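Local coordinates for protein putative pore-forming toxin (Bacteroides vulgatus ATCC 8482, PDB 3KOG) that is of unproven function but probably acts as a secreted or surface-attached pore-forming toxin built largely from beta strands, at residues A[27-32]-A[149-154]; A[89-94]-A[157-162]; A[108-113]-A[187-192]; A[126-131]-A[173-178]; A[179-184]-A[222-227]. All blocks are in the same frame, centred on the assembly; numbering follows the deposited sequence. Where two conformers were deposited one is given.

Interaction 1. Residues A[27-32]-A[149-154]; sequences DATTGT and DSEIKN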
# COMPACT_ATOMS: atom_id res chain seq x y z
N ASP A 27 -3.01 4.79 -19.49
CA ASP A 27 -3.80 5.28 -20.55
C ASP A 27 -4.51 4.06 -21.18
O ASP A 27 -3.86 3.25 -21.83
CB ASP A 27 -2.90 5.96 -21.57
CG ASP A 27 -3.64 6.42 -22.78
OD1 ASP A 27 -4.87 6.31 -22.91
OD2 ASP A 27 -2.93 6.94 -23.65
N ALA A 28 -5.80 3.97 -20.99
CA ALA A 28 -6.60 2.80 -21.36
C ALA A 28 -6.73 2.68 -22.85
O ALA A 28 -7.06 1.59 -23.38
CB ALA A 28 -8.01 2.92 -20.72
N THR A 29 -6.51 3.78 -23.55
CA THR A 29 -6.73 3.73 -24.97
C THR A 29 -5.64 2.92 -25.63
O THR A 29 -5.86 2.27 -26.66
CB THR A 29 -6.95 5.14 -25.56
OG1 THR A 29 -5.82 5.93 -25.33
CG2 THR A 29 -8.22 5.79 -24.87
N THR A 30 -4.50 2.86 -24.99
CA THR A 30 -3.42 2.11 -25.53
C THR A 30 -2.83 1.03 -24.62
O THR A 30 -2.08 0.17 -25.08
CB THR A 30 -2.39 3.11 -26.00
OG1 THR A 30 -1.38 2.43 -26.74
CG2 THR A 30 -1.81 3.86 -24.85
N GLY A 31 -3.18 1.06 -23.35
CA GLY A 31 -2.60 0.16 -22.37
C GLY A 31 -1.24 0.57 -21.84
O GLY A 31 -0.54 -0.25 -21.29
N THR A 32 -0.90 1.84 -21.94
CA THR A 32 0.45 2.34 -21.72
C THR A 32 0.52 2.95 -20.29
O THR A 32 -0.39 3.65 -19.91
CB THR A 32 0.76 3.44 -22.75
OG1 THR A 32 0.84 2.89 -24.07
CG2 THR A 32 2.08 4.19 -22.43
N ASP A 149 -14.19 -4.76 -27.06
CA ASP A 149 -13.70 -3.40 -27.04
C ASP A 149 -12.31 -3.42 -26.38
O ASP A 149 -12.21 -3.76 -25.21
CB ASP A 149 -14.66 -2.48 -26.27
CG ASP A 149 -14.23 -1.00 -26.34
OD1 ASP A 149 -13.03 -0.76 -26.57
OD2 ASP A 149 -15.08 -0.10 -26.18
N SER A 150 -11.28 -3.05 -27.13
CA SER A 150 -9.89 -3.10 -26.62
C SER A 150 -9.68 -2.15 -25.43
O SER A 150 -8.88 -2.41 -24.56
CB SER A 150 -8.89 -2.82 -27.76
OG SER A 150 -9.04 -1.50 -28.32
N GLU A 151 -10.39 -1.02 -25.42
CA GLU A 151 -10.24 -0.02 -24.35
C GLU A 151 -10.70 -0.65 -23.01
O GLU A 151 -10.01 -0.54 -21.98
CB GLU A 151 -11.06 1.23 -24.69
CG GLU A 151 -10.59 2.46 -23.98
CD GLU A 151 -11.42 3.69 -24.19
OE1 GLU A 151 -12.29 3.70 -25.07
OE2 GLU A 151 -11.20 4.68 -23.46
N ILE A 152 -11.86 -1.32 -23.05
CA ILE A 152 -12.39 -2.01 -21.87
C ILE A 152 -11.39 -3.11 -21.44
O ILE A 152 -11.03 -3.22 -20.25
CB ILE A 152 -13.77 -2.58 -22.12
CG1 ILE A 152 -14.80 -1.44 -22.22
CG2 ILE A 152 -14.12 -3.55 -20.97
CD1 ILE A 152 -16.19 -1.88 -22.78
N LYS A 153 -10.91 -3.87 -22.41
CA LYS A 153 -9.93 -4.92 -22.12
C LYS A 153 -8.65 -4.35 -21.50
O LYS A 153 -8.08 -4.96 -20.59
CB LYS A 153 -9.62 -5.78 -23.37
CG LYS A 153 -10.85 -6.59 -23.82
CD LYS A 153 -10.59 -7.53 -25.03
CE LYS A 153 -10.25 -6.77 -26.29
NZ LYS A 153 -10.22 -7.67 -27.55
N ASN A 154 -8.21 -3.19 -21.98
CA ASN A 154 -6.99 -2.58 -21.44
C ASN A 154 -7.13 -2.17 -19.97
O ASN A 154 -6.19 -2.30 -19.16
CB ASN A 154 -6.60 -1.34 -22.29
CG ASN A 154 -5.99 -1.71 -23.64
OD1 ASN A 154 -5.54 -2.83 -23.80
ND2 ASN A 154 -5.97 -0.79 -24.59
O HOH W 1 -8.28 1.46 -27.36
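The G1 beta-bulge turn that joins strand 18-27 to the short strand 32-33 meets the first turns of helix 150-158, and Asn-154 makes the direct polar link. Its ND2 donates to Ala-28 O at 2.9 Å, with an N-H...O angle of 158°. The oxygen lies in the plane of the Asn-154 amide, 3° out of it, whereas the nitrogen stands above the carbonyl plane of Ala-28. The place of Asn-154 on the helix directs its CB at the turn, 3.2 Å from Ala-28 O; chi1 (-74°) sets CG beside the backbone N, from where ND2 meets the same oxygen. A second link is a water that donates to Thr-29 O and hydrogen-bonds Ser-150 OG.

Glu-151 and Thr-29 run side by side in the same direction, Thr-29 CG2 lying 3.5 Å from Glu-151 OE2. The Glu-151 carboxylate takes its hydrogen bonds from Ser-95 and Asn-97; towards the turn the side chain offers packing, its CG methylene 3.7 Å from Ala-28 O.

Both partners are braced internally. Asp-27 OD1 accepts from Thr-29 OG1 (2.6 Å) and Thr-29 N, both on one face of the carboxylate, while Asp-149 OD1 caps the helix at Glu-151 N (2.9 Å). The result is an Asx turn within a G1 bulge, with Gly-31 and Thr-32 facing Asp-27, set against an Asp N-capped helix.

Interaction 2. Residues A[89-94]-A[157-162]; sequences EVTIIL and DAYNKG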
# COMPACT_ATOMS: atom_id res chain seq x y z
N GLU A 89 0.56 0.41 -4.06
CA GLU A 89 0.38 1.04 -5.37
C GLU A 89 -1.08 1.31 -5.62
O GLU A 89 -1.93 0.56 -5.12
CB GLU A 89 0.89 0.12 -6.50
CG GLU A 89 2.36 0.03 -6.52
CD GLU A 89 2.91 -0.63 -7.80
OE1 GLU A 89 2.17 -1.40 -8.44
OE2 GLU A 89 4.10 -0.36 -8.13
N VAL A 90 -1.39 2.36 -6.37
CA VAL A 90 -2.78 2.59 -6.75
C VAL A 90 -2.81 2.91 -8.23
O VAL A 90 -2.03 3.74 -8.72
CB VAL A 90 -3.42 3.74 -5.95
CG1 VAL A 90 -2.67 5.05 -6.12
CG2 VAL A 90 -4.96 3.87 -6.28
N THR A 91 -3.70 2.22 -8.93
CA THR A 91 -3.86 2.38 -10.37
C THR A 91 -4.93 3.46 -10.64
O THR A 91 -6.05 3.41 -10.07
CB THR A 91 -4.29 1.06 -11.01
OG1 THR A 91 -3.26 0.08 -10.83
CG2 THR A 91 -4.60 1.19 -12.53
N ILE A 92 -4.57 4.42 -11.48
CA ILE A 92 -5.47 5.40 -12.01
C ILE A 92 -5.67 5.11 -13.51
O ILE A 92 -4.74 5.15 -14.31
CB ILE A 92 -4.97 6.84 -11.79
CG1 ILE A 92 -4.71 7.11 -10.30
CG2 ILE A 92 -5.97 7.81 -12.34
CD1 ILE A 92 -3.27 7.16 -10.01
N ILE A 93 -6.90 4.85 -13.89
CA ILE A 93 -7.28 4.61 -15.30
C ILE A 93 -7.69 5.91 -15.97
O ILE A 93 -8.60 6.60 -15.51
CB ILE A 93 -8.51 3.64 -15.36
CG1 ILE A 93 -8.14 2.28 -14.74
CG2 ILE A 93 -9.09 3.47 -16.82
CD1 ILE A 93 -7.01 1.59 -15.39
N LEU A 94 -7.06 6.19 -17.11
CA LEU A 94 -7.43 7.29 -17.96
C LEU A 94 -8.03 6.69 -19.21
O LEU A 94 -7.42 5.82 -19.82
CB LEU A 94 -6.23 8.14 -18.34
CG LEU A 94 -5.56 8.89 -17.21
CD1 LEU A 94 -4.34 9.68 -17.81
CD2 LEU A 94 -6.46 9.80 -16.45
N ASP A 157 -7.00 -5.35 -17.89
CA ASP A 157 -5.61 -5.86 -17.87
C ASP A 157 -4.68 -5.04 -16.97
O ASP A 157 -3.68 -5.55 -16.49
CB ASP A 157 -5.02 -5.87 -19.30
CG ASP A 157 -5.67 -6.90 -20.19
OD1 ASP A 157 -6.36 -7.81 -19.66
OD2 ASP A 157 -5.48 -6.82 -21.43
N ALA A 158 -5.03 -3.79 -16.73
CA ALA A 158 -4.23 -2.88 -15.94
C ALA A 158 -4.18 -3.35 -14.51
O ALA A 158 -3.21 -3.07 -13.81
CB ALA A 158 -4.80 -1.46 -16.03
N TYR A 159 -5.20 -4.10 -14.08
CA TYR A 159 -5.28 -4.70 -12.76
C TYR A 159 -4.73 -6.14 -12.68
O TYR A 159 -4.80 -6.78 -11.59
CB TYR A 159 -6.74 -4.66 -12.25
CG TYR A 159 -7.22 -3.27 -12.02
CD1 TYR A 159 -7.81 -2.57 -13.03
CD2 TYR A 159 -7.05 -2.62 -10.80
CE1 TYR A 159 -8.21 -1.30 -12.87
CE2 TYR A 159 -7.51 -1.33 -10.62
CZ TYR A 159 -8.09 -0.68 -11.67
OH TYR A 159 -8.56 0.61 -11.59
N ASN A 160 -4.21 -6.63 -13.80
CA ASN A 160 -3.75 -8.01 -13.92
C ASN A 160 -2.29 -8.10 -14.25
O ASN A 160 -1.91 -9.00 -14.97
CB ASN A 160 -4.54 -8.76 -14.99
CG ASN A 160 -4.56 -10.25 -14.77
OD1 ASN A 160 -4.60 -10.71 -13.61
ND2 ASN A 160 -4.44 -11.00 -15.84
N LYS A 161 -1.46 -7.21 -13.71
CA LYS A 161 -0.03 -7.19 -14.07
C LYS A 161 0.78 -8.25 -13.31
O LYS A 161 1.88 -8.62 -13.73
CB LYS A 161 0.55 -5.79 -13.88
CG LYS A 161 -0.07 -4.75 -14.85
CD LYS A 161 0.65 -3.40 -14.82
CE LYS A 161 -0.00 -2.42 -15.78
NZ LYS A 161 0.34 -2.73 -17.19
N GLY A 162 0.24 -8.73 -12.20
CA GLY A 162 0.78 -9.90 -11.54
C GLY A 162 1.28 -9.53 -10.17
O GLY A 162 1.26 -8.38 -9.79
O HOH W 2 -8.12 2.07 -9.34
O HOH W 3 -1.67 -0.72 -13.00
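Apolar contacts carry most of the meeting between Ile-93, Thr-91 and the Ala-158/Tyr-159 pair. Ile-93 CD1 rests on Ala-158 CB at 3.8 Å and on Tyr-159 CE1 at 4.0 Å. Ile-93 and Tyr-159 reach toward each other tip to tip, and Ile-93 CG1 comes to 3.6 Å from Tyr-159 OH. In Thr-91, chi1 (-64°) sets OG1 beside the backbone N and anti to the carbonyl carbon, which puts the CG2 methyl anti to N and over one face of the tyrosine ring, while CB lies 4.0 Å from Tyr-159 CE2.

Strand 85-94 runs parallel to strand 18-27 in the large mixed sheet. Thr-91 and Ile-93 point to the side where helix 150-158 ends, whereas Val-90 and Ile-92 turn to the other side and pack on Ile-62 of strand 58-66. The contact therefore places the end of the helix against one face of this strand. Tyr-159 also meets the rings of Tyr-194 and Phe-211.

No direct hydrogen bond crosses between the segments; two waters make the polar links. One lies in the ring plane at the edge of Tyr-159, 2.7 Å from its OH, and donates to Thr-91 O at 2.6 Å. The other donates to Ala-158 O (2.9 Å) and hydrogen-bonds Thr-91 OG1 at 2.8 Å. Thr-91 OG1 has a further partner in a glycerol, probably from the crystallisation liquor.

Interaction 3. Residues A[108-113]-A[187-192]; sequences QIETTK and YMKTTS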
# COMPACT_ATOMS: atom_id res chain seq x y z
N GLN A 108 -7.47 -8.41 4.18
CA GLN A 108 -7.25 -9.45 5.18
C GLN A 108 -5.76 -9.75 5.20
O GLN A 108 -5.02 -9.49 4.24
CB GLN A 108 -8.12 -10.68 4.89
CG GLN A 108 -7.56 -11.61 3.83
CD GLN A 108 -8.54 -12.73 3.42
OE1 GLN A 108 -9.40 -12.52 2.55
NE2 GLN A 108 -8.38 -13.92 4.02
N ILE A 109 -5.30 -10.24 6.36
CA ILE A 109 -3.90 -10.65 6.48
C ILE A 109 -3.86 -12.00 5.82
O ILE A 109 -4.59 -12.92 6.21
CB ILE A 109 -3.44 -10.75 7.95
CG1 ILE A 109 -3.45 -9.36 8.59
CG2 ILE A 109 -2.05 -11.44 8.01
CD1 ILE A 109 -3.55 -9.33 10.13
N GLU A 110 -3.03 -12.14 4.81
CA GLU A 110 -2.85 -13.45 4.19
C GLU A 110 -1.79 -14.29 4.91
O GLU A 110 -1.96 -15.49 5.06
CB GLU A 110 -2.43 -13.27 2.75
CG GLU A 110 -2.18 -14.53 2.02
CD GLU A 110 -1.85 -14.26 0.58
OE1 GLU A 110 -0.87 -13.51 0.31
OE2 GLU A 110 -2.55 -14.83 -0.27
N THR A 111 -0.67 -13.67 5.26
CA THR A 111 0.44 -14.34 5.91
C THR A 111 1.06 -13.39 6.91
O THR A 111 1.13 -12.18 6.66
CB THR A 111 1.50 -14.81 4.88
OG1 THR A 111 0.85 -15.67 3.96
CG2 THR A 111 2.64 -15.56 5.56
N THR A 112 1.44 -13.91 8.09
CA THR A 112 2.18 -13.16 9.07
C THR A 112 3.52 -13.90 9.21
O THR A 112 3.52 -15.14 9.27
CB THR A 112 1.42 -13.11 10.40
OG1 THR A 112 0.17 -12.46 10.20
CG2 THR A 112 2.17 -12.33 11.48
N LYS A 113 4.63 -13.17 9.12
CA LYS A 113 5.98 -13.72 9.35
C LYS A 113 6.55 -13.01 10.57
O LYS A 113 6.32 -11.80 10.74
CB LYS A 113 6.91 -13.46 8.17
CG LYS A 113 6.39 -13.94 6.83
CD LYS A 113 7.53 -14.10 5.77
CE LYS A 113 8.63 -13.05 5.93
NZ LYS A 113 9.31 -12.72 4.64
N TYR A 187 1.70 -9.83 4.98
CA TYR A 187 1.22 -9.73 3.63
C TYR A 187 -0.27 -9.60 3.66
O TYR A 187 -0.95 -10.44 4.20
CB TYR A 187 1.61 -10.98 2.82
CG TYR A 187 3.07 -11.24 2.63
CD1 TYR A 187 4.01 -10.25 2.78
CD2 TYR A 187 3.50 -12.50 2.22
CE1 TYR A 187 5.33 -10.49 2.58
CE2 TYR A 187 4.83 -12.75 2.01
CZ TYR A 187 5.74 -11.72 2.22
OH TYR A 187 7.09 -11.92 2.01
N MSE A 188 -0.76 -8.52 3.09
CA MSE A 188 -2.15 -8.14 3.05
C MSE A 188 -2.70 -8.50 1.64
O MSE A 188 -2.01 -8.26 0.62
CB MSE A 188 -2.25 -6.61 3.24
CG MSE A 188 -1.51 -6.01 4.46
SE MSE A 188 -2.11 -6.85 6.09
CE MSE A 188 -3.99 -6.53 5.94
N LYS A 189 -3.86 -9.15 1.61
CA LYS A 189 -4.59 -9.48 0.39
C LYS A 189 -5.88 -8.69 0.40
O LYS A 189 -6.67 -8.81 1.32
CB LYS A 189 -4.91 -10.97 0.32
CG LYS A 189 -5.69 -11.33 -0.97
CD LYS A 189 -5.91 -12.81 -1.11
CE LYS A 189 -7.19 -13.25 -0.48
NZ LYS A 189 -7.58 -14.60 -1.04
N THR A 190 -6.06 -7.81 -0.58
CA THR A 190 -7.21 -6.95 -0.64
C THR A 190 -8.04 -7.43 -1.87
O THR A 190 -7.52 -7.51 -2.96
CB THR A 190 -6.82 -5.49 -0.75
OG1 THR A 190 -6.09 -5.03 0.40
CG2 THR A 190 -8.04 -4.60 -0.96
N THR A 191 -9.31 -7.78 -1.66
CA THR A 191 -10.24 -8.17 -2.72
C THR A 191 -11.18 -6.98 -2.98
O THR A 191 -11.88 -6.52 -2.08
CB THR A 191 -11.05 -9.44 -2.37
OG1 THR A 191 -10.13 -10.48 -1.96
CG2 THR A 191 -11.94 -9.93 -3.62
N SER A 192 -11.15 -6.49 -4.22
CA SER A 192 -11.89 -5.32 -4.64
C SER A 192 -12.72 -5.60 -5.89
O SER A 192 -12.23 -6.24 -6.82
CB SER A 192 -10.93 -4.16 -4.90
OG SER A 192 -10.12 -3.85 -3.74
O HOH W 4 -8.77 -10.36 0.70
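Bends at chi2 (-57°) and chi3 (-55°) curl the selenomethionine Met-188 back over the neighbouring strand: SE lies 3.8 Å from Ile-109 CG1, and CE comes close to Gln-108 O. On the face carrying Gln-108 and Lys-189, the two side chains run side by side, and a bend at chi3 (90°) sets Lys-189 CE 3.8 Å from Gln-108 OE1.

The strands are antiparallel, and a classic beta bulge interrupts them where Glu-110 and Thr-111 both face Tyr-187. Tyr-187 O takes a bond from Glu-110 N (2.8 Å) and a weak one from Thr-111 N (3.4 Å); Tyr-187 N returns to Thr-111 O at 2.9 Å. A water lies within hydrogen-bonding reach of Gln-108 OE1, Lys-189 O and Thr-191 OG1, more acceptors than its two protons can serve at once.

Two polar ends look to strand 126-143: Glu-110 forms a salt bridge with Lys-135 and Tyr-187 OH bonds Thr-133 O. This surface pairing thus rests on backbone bonds and aliphatic chain stems, while these polar ends reach across to that strand.

Interaction 4. Residues A[126-131]-A[173-178]; sequences YYITVT and VQVLAH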
# COMPACT_ATOMS: atom_id res chain seq x y z
N TYR A 126 19.65 1.26 19.89
CA TYR A 126 20.46 1.29 18.72
C TYR A 126 19.64 0.94 17.48
O TYR A 126 18.48 0.50 17.58
CB TYR A 126 21.69 0.38 18.91
CG TYR A 126 21.36 -1.05 19.14
CD1 TYR A 126 21.18 -1.90 18.06
CD2 TYR A 126 21.22 -1.57 20.44
CE1 TYR A 126 20.85 -3.23 18.24
CE2 TYR A 126 20.90 -2.93 20.64
CZ TYR A 126 20.72 -3.75 19.52
OH TYR A 126 20.40 -5.08 19.64
N TYR A 127 20.24 1.19 16.31
CA TYR A 127 19.66 0.83 15.04
C TYR A 127 20.08 -0.56 14.60
O TYR A 127 21.23 -0.96 14.78
CB TYR A 127 20.08 1.83 13.95
CG TYR A 127 19.46 3.20 14.09
CD1 TYR A 127 18.08 3.37 13.99
CD2 TYR A 127 20.25 4.33 14.32
CE1 TYR A 127 17.49 4.61 14.11
CE2 TYR A 127 19.67 5.59 14.43
CZ TYR A 127 18.29 5.71 14.32
OH TYR A 127 17.71 6.95 14.44
N ILE A 128 19.17 -1.29 13.98
CA ILE A 128 19.47 -2.60 13.42
C ILE A 128 19.04 -2.57 11.95
O ILE A 128 18.31 -1.67 11.52
CB ILE A 128 18.80 -3.77 14.27
CG1 ILE A 128 19.50 -5.11 14.03
CG2 ILE A 128 17.32 -3.92 14.01
CD1 ILE A 128 19.13 -6.20 15.06
N THR A 129 19.57 -3.52 11.18
CA THR A 129 19.21 -3.67 9.78
C THR A 129 18.18 -4.77 9.68
O THR A 129 18.33 -5.87 10.28
CB THR A 129 20.41 -4.02 8.86
OG1 THR A 129 21.21 -2.85 8.68
CG2 THR A 129 19.95 -4.54 7.47
N VAL A 130 17.15 -4.46 8.91
CA VAL A 130 16.05 -5.36 8.64
C VAL A 130 15.90 -5.46 7.13
O VAL A 130 15.54 -4.50 6.46
CB VAL A 130 14.76 -4.81 9.27
CG1 VAL A 130 13.56 -5.72 8.95
CG2 VAL A 130 14.98 -4.67 10.79
N THR A 131 16.21 -6.64 6.61
CA THR A 131 15.94 -6.92 5.22
C THR A 131 14.70 -7.81 5.12
O THR A 131 14.59 -8.83 5.81
CB THR A 131 17.15 -7.53 4.51
OG1 THR A 131 18.29 -6.70 4.76
CG2 THR A 131 16.89 -7.58 3.01
N VAL A 173 16.03 0.56 11.76
CA VAL A 173 14.99 0.06 12.64
C VAL A 173 15.52 0.19 14.07
O VAL A 173 16.67 -0.12 14.38
CB VAL A 173 14.62 -1.35 12.26
CG1 VAL A 173 13.52 -1.91 13.21
CG2 VAL A 173 14.15 -1.38 10.80
N GLN A 174 14.68 0.69 14.94
CA GLN A 174 15.10 1.01 16.29
C GLN A 174 14.89 -0.17 17.23
O GLN A 174 13.77 -0.67 17.35
CB GLN A 174 14.31 2.21 16.73
CG GLN A 174 14.77 2.90 17.95
CD GLN A 174 14.35 4.37 17.93
OE1 GLN A 174 14.27 4.98 16.87
NE2 GLN A 174 14.08 4.93 19.10
N VAL A 175 15.99 -0.61 17.86
CA VAL A 175 15.98 -1.59 18.95
C VAL A 175 16.08 -0.80 20.23
O VAL A 175 17.09 -0.20 20.50
CB VAL A 175 17.17 -2.59 18.88
CG1 VAL A 175 17.11 -3.58 20.06
CG2 VAL A 175 17.19 -3.32 17.57
N LEU A 176 15.02 -0.78 21.02
CA LEU A 176 15.03 0.03 22.24
C LEU A 176 15.88 -0.56 23.32
O LEU A 176 16.25 -1.74 23.28
CB LEU A 176 13.60 0.29 22.77
CG LEU A 176 12.72 1.21 21.91
CD1 LEU A 176 11.35 1.40 22.54
CD2 LEU A 176 13.39 2.56 21.71
N ALA A 177 16.21 0.25 24.32
CA ALA A 177 16.82 -0.28 25.54
C ALA A 177 15.78 -1.11 26.29
O ALA A 177 14.55 -0.87 26.17
CB ALA A 177 17.38 0.84 26.40
N HIS A 178 16.26 -2.10 27.03
CA HIS A 178 15.41 -2.92 27.92
C HIS A 178 14.22 -3.49 27.16
O HIS A 178 13.05 -3.30 27.56
CB HIS A 178 14.96 -2.09 29.13
CG HIS A 178 16.10 -1.50 29.91
ND1 HIS A 178 16.92 -2.26 30.71
CD2 HIS A 178 16.55 -0.23 30.01
CE1 HIS A 178 17.83 -1.48 31.28
NE2 HIS A 178 17.62 -0.24 30.88
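This is an antiparallel beta pairing towards one end of the elongated molecule, between the start of strand 126-143 and the end of strand 162-175. Tyr-126 and Val-175, like Ile-128 and Val-173, form hydrogen-bonded pairs; Tyr-127 and Gln-174 make the non-hydrogen-bonded pair between them. Val-175 N reaches Tyr-126 O at 2.7 Å, and Ile-128 N reaches Val-173 O at 2.8 Å. That last oxygen also receives a CA-H...O contact from Tyr-127 CA at 3.2 Å.

On the face of Tyr-126 and Ile-128 the packing is apolar, and Phe-181 of strand 179-198 covers Ile-128, Val-173 and Val-175. Tyr-126 CG sits between its backbone N and carbonyl carbon (chi1 62°), and the ring lies alongside Val-175. Val-175 CB makes a CH-pi contact 3.9 Å from the ring centroid, 17° off the normal, and CG2 meets Ile-128 CG2 at 3.6 Å. Val-130 and Val-173 cross at about a right angle, their CG2 methyls pressed to 3.4 Å, tighter than usual van der Waals contact.

Interaction 5. Residues A[179-184]-A[222-227]; sequences SRFSVF and PKNEQI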
# COMPACT_ATOMS: atom_id res chain seq x y z
N SER A 179 14.52 -4.11 26.03
CA SER A 179 13.48 -4.50 25.06
C SER A 179 13.69 -5.89 24.51
O SER A 179 14.82 -6.30 24.25
CB SER A 179 13.45 -3.51 23.88
OG SER A 179 12.56 -3.96 22.89
N ARG A 180 12.59 -6.61 24.36
CA ARG A 180 12.53 -7.85 23.62
C ARG A 180 12.09 -7.45 22.22
O ARG A 180 10.94 -7.03 22.01
CB ARG A 180 11.51 -8.79 24.27
CG ARG A 180 11.33 -10.12 23.59
CD ARG A 180 10.28 -10.94 24.30
NE ARG A 180 10.49 -12.35 24.05
CZ ARG A 180 11.44 -13.09 24.63
NH1 ARG A 180 12.30 -12.56 25.51
NH2 ARG A 180 11.55 -14.38 24.30
N PHE A 181 13.03 -7.51 21.29
CA PHE A 181 12.85 -6.99 19.95
C PHE A 181 12.64 -8.10 18.95
O PHE A 181 13.34 -9.11 18.98
CB PHE A 181 14.06 -6.14 19.56
CG PHE A 181 14.04 -5.63 18.13
CD1 PHE A 181 13.40 -4.45 17.80
CD2 PHE A 181 14.62 -6.38 17.10
CE1 PHE A 181 13.32 -4.02 16.45
CE2 PHE A 181 14.59 -5.94 15.78
CZ PHE A 181 13.93 -4.76 15.45
N SER A 182 11.74 -7.86 18.00
CA SER A 182 11.47 -8.74 16.90
C SER A 182 10.80 -7.98 15.77
O SER A 182 10.42 -6.81 15.93
CB SER A 182 10.59 -9.93 17.33
OG SER A 182 9.30 -9.49 17.76
N VAL A 183 10.64 -8.64 14.64
CA VAL A 183 9.98 -7.98 13.51
C VAL A 183 8.88 -8.87 12.96
O VAL A 183 9.10 -10.02 12.69
CB VAL A 183 11.00 -7.63 12.41
CG1 VAL A 183 10.30 -6.89 11.25
CG2 VAL A 183 12.13 -6.76 12.99
N PHE A 184 7.70 -8.30 12.75
CA PHE A 184 6.64 -8.91 11.94
C PHE A 184 6.61 -8.34 10.53
O PHE A 184 6.86 -7.16 10.32
CB PHE A 184 5.25 -8.73 12.57
CG PHE A 184 5.04 -9.47 13.84
CD1 PHE A 184 5.44 -8.94 15.07
CD2 PHE A 184 4.35 -10.66 13.83
CE1 PHE A 184 5.19 -9.65 16.28
CE2 PHE A 184 4.13 -11.37 15.00
CZ PHE A 184 4.56 -10.84 16.22
N PRO A 222 8.16 -3.52 13.37
CA PRO A 222 9.17 -3.81 14.40
C PRO A 222 8.53 -3.69 15.79
O PRO A 222 7.71 -2.80 16.02
CB PRO A 222 10.22 -2.72 14.20
CG PRO A 222 9.83 -2.03 12.87
CD PRO A 222 8.38 -2.22 12.74
N LYS A 223 8.85 -4.60 16.69
CA LYS A 223 8.21 -4.71 17.99
C LYS A 223 9.27 -4.60 19.07
O LYS A 223 10.33 -5.27 18.97
CB LYS A 223 7.56 -6.08 18.09
CG LYS A 223 6.40 -6.26 17.12
CD LYS A 223 5.19 -5.40 17.48
CE LYS A 223 3.91 -5.86 16.72
NZ LYS A 223 2.90 -4.76 16.67
N ASN A 224 9.02 -3.74 20.06
CA ASN A 224 9.88 -3.61 21.23
C ASN A 224 8.99 -3.90 22.43
O ASN A 224 8.14 -3.10 22.76
CB ASN A 224 10.52 -2.23 21.32
CG ASN A 224 11.73 -2.09 20.39
OD1 ASN A 224 12.83 -2.56 20.68
ND2 ASN A 224 11.52 -1.44 19.26
N GLU A 225 9.17 -5.06 23.01
CA GLU A 225 8.27 -5.60 24.04
C GLU A 225 8.96 -5.81 25.36
O GLU A 225 10.19 -5.85 25.44
CB GLU A 225 7.77 -6.94 23.57
CG GLU A 225 6.92 -6.82 22.34
CD GLU A 225 6.50 -8.17 21.81
OE1 GLU A 225 7.14 -9.19 22.21
OE2 GLU A 225 5.51 -8.17 21.02
N GLN A 226 8.15 -6.02 26.41
CA GLN A 226 8.68 -6.31 27.71
C GLN A 226 9.46 -7.61 27.69
O GLN A 226 8.97 -8.62 27.18
CB GLN A 226 7.55 -6.41 28.74
CG GLN A 226 8.02 -6.69 30.16
CD GLN A 226 8.81 -5.55 30.78
OE1 GLN A 226 8.43 -4.37 30.66
NE2 GLN A 226 9.89 -5.90 31.46
N ILE A 227 10.67 -7.57 28.26
CA ILE A 227 11.45 -8.78 28.56
C ILE A 227 10.92 -9.38 29.86
O ILE A 227 11.08 -8.78 30.95
CB ILE A 227 12.94 -8.51 28.73
CG1 ILE A 227 13.55 -7.91 27.47
CG2 ILE A 227 13.68 -9.81 29.12
CD1 ILE A 227 15.00 -7.54 27.64
O HOH W 5 9.35 -8.60 20.23
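Ser-179 OG donates to Asn-224 OD1 at 2.6 Å, in the plane of the amide carbonyl and on a lone pair. Two torsions bring the groups together: OG of Ser-179 is anti to its backbone N (chi1 174°), and CG of Asn-224 lies beside its own N (chi1 -79°). The amide is further satisfied by the end of strand 162-175 and the loop that follows: OD1 also accepts from Leu-176 N, and ND2 donates to Gln-174 O.

The backbones belong to the beta hairpin of strands 179-198 and 207-225. Arg-180 and Glu-225 exchange two bonds, with Arg-180 N to Glu-225 O at 2.7 Å and a nearly straight N-H...O angle of 173°. Ser-182 and Lys-223 exchange two more, Lys-223 N meeting Ser-182 O at 2.8 Å.

Ser-182 OG bonds His-114 NE2 and a water 2.6 Å away. The same water donates to Arg-180 O and, weakly, to Glu-225 OE1. The guanidinium of Arg-180 makes a cation-pi contact with Phe-117; NE stays 5.0 Å from Glu-225 OE1, with the two planes nearly coplanar.

Packing fills in around the polar groups. Phe-181 CE1 touches Pro-222 CB at 4.0 Å, and Lys-223 CG comes in the plane of the Phe-184 ring, at its edge, 3.5 Å from CD1. Asn-224 thus ties three pieces of chain together through one amide, and the opposite charges of Arg-180 and Glu-225 probably attract only at a distance.

In the fold
Interactions 1 and 2 share helix 150-158 and are joined directly, Ala-28 N to Leu-94 O; both are water-bridged, but of the two only the partly buried interaction 1 adds a direct side-chain bond, while interaction 2 is buried. Interactions 3, 4 and 5 are strand pairings held chiefly by backbone bonds, with a side-chain bond added in interaction 5. Interaction 3 lies at the surface, with polar and charged ends, and touches interaction 5 where Thr-112 packs on Phe-184 of their common strand 179-198. Interactions 4 and 5, both partly buried, meet through Asn-224, and Val-173 packs on Pro-222; interaction 4 is the more apolar. They lie across the chain's centre from interactions 1 and 2.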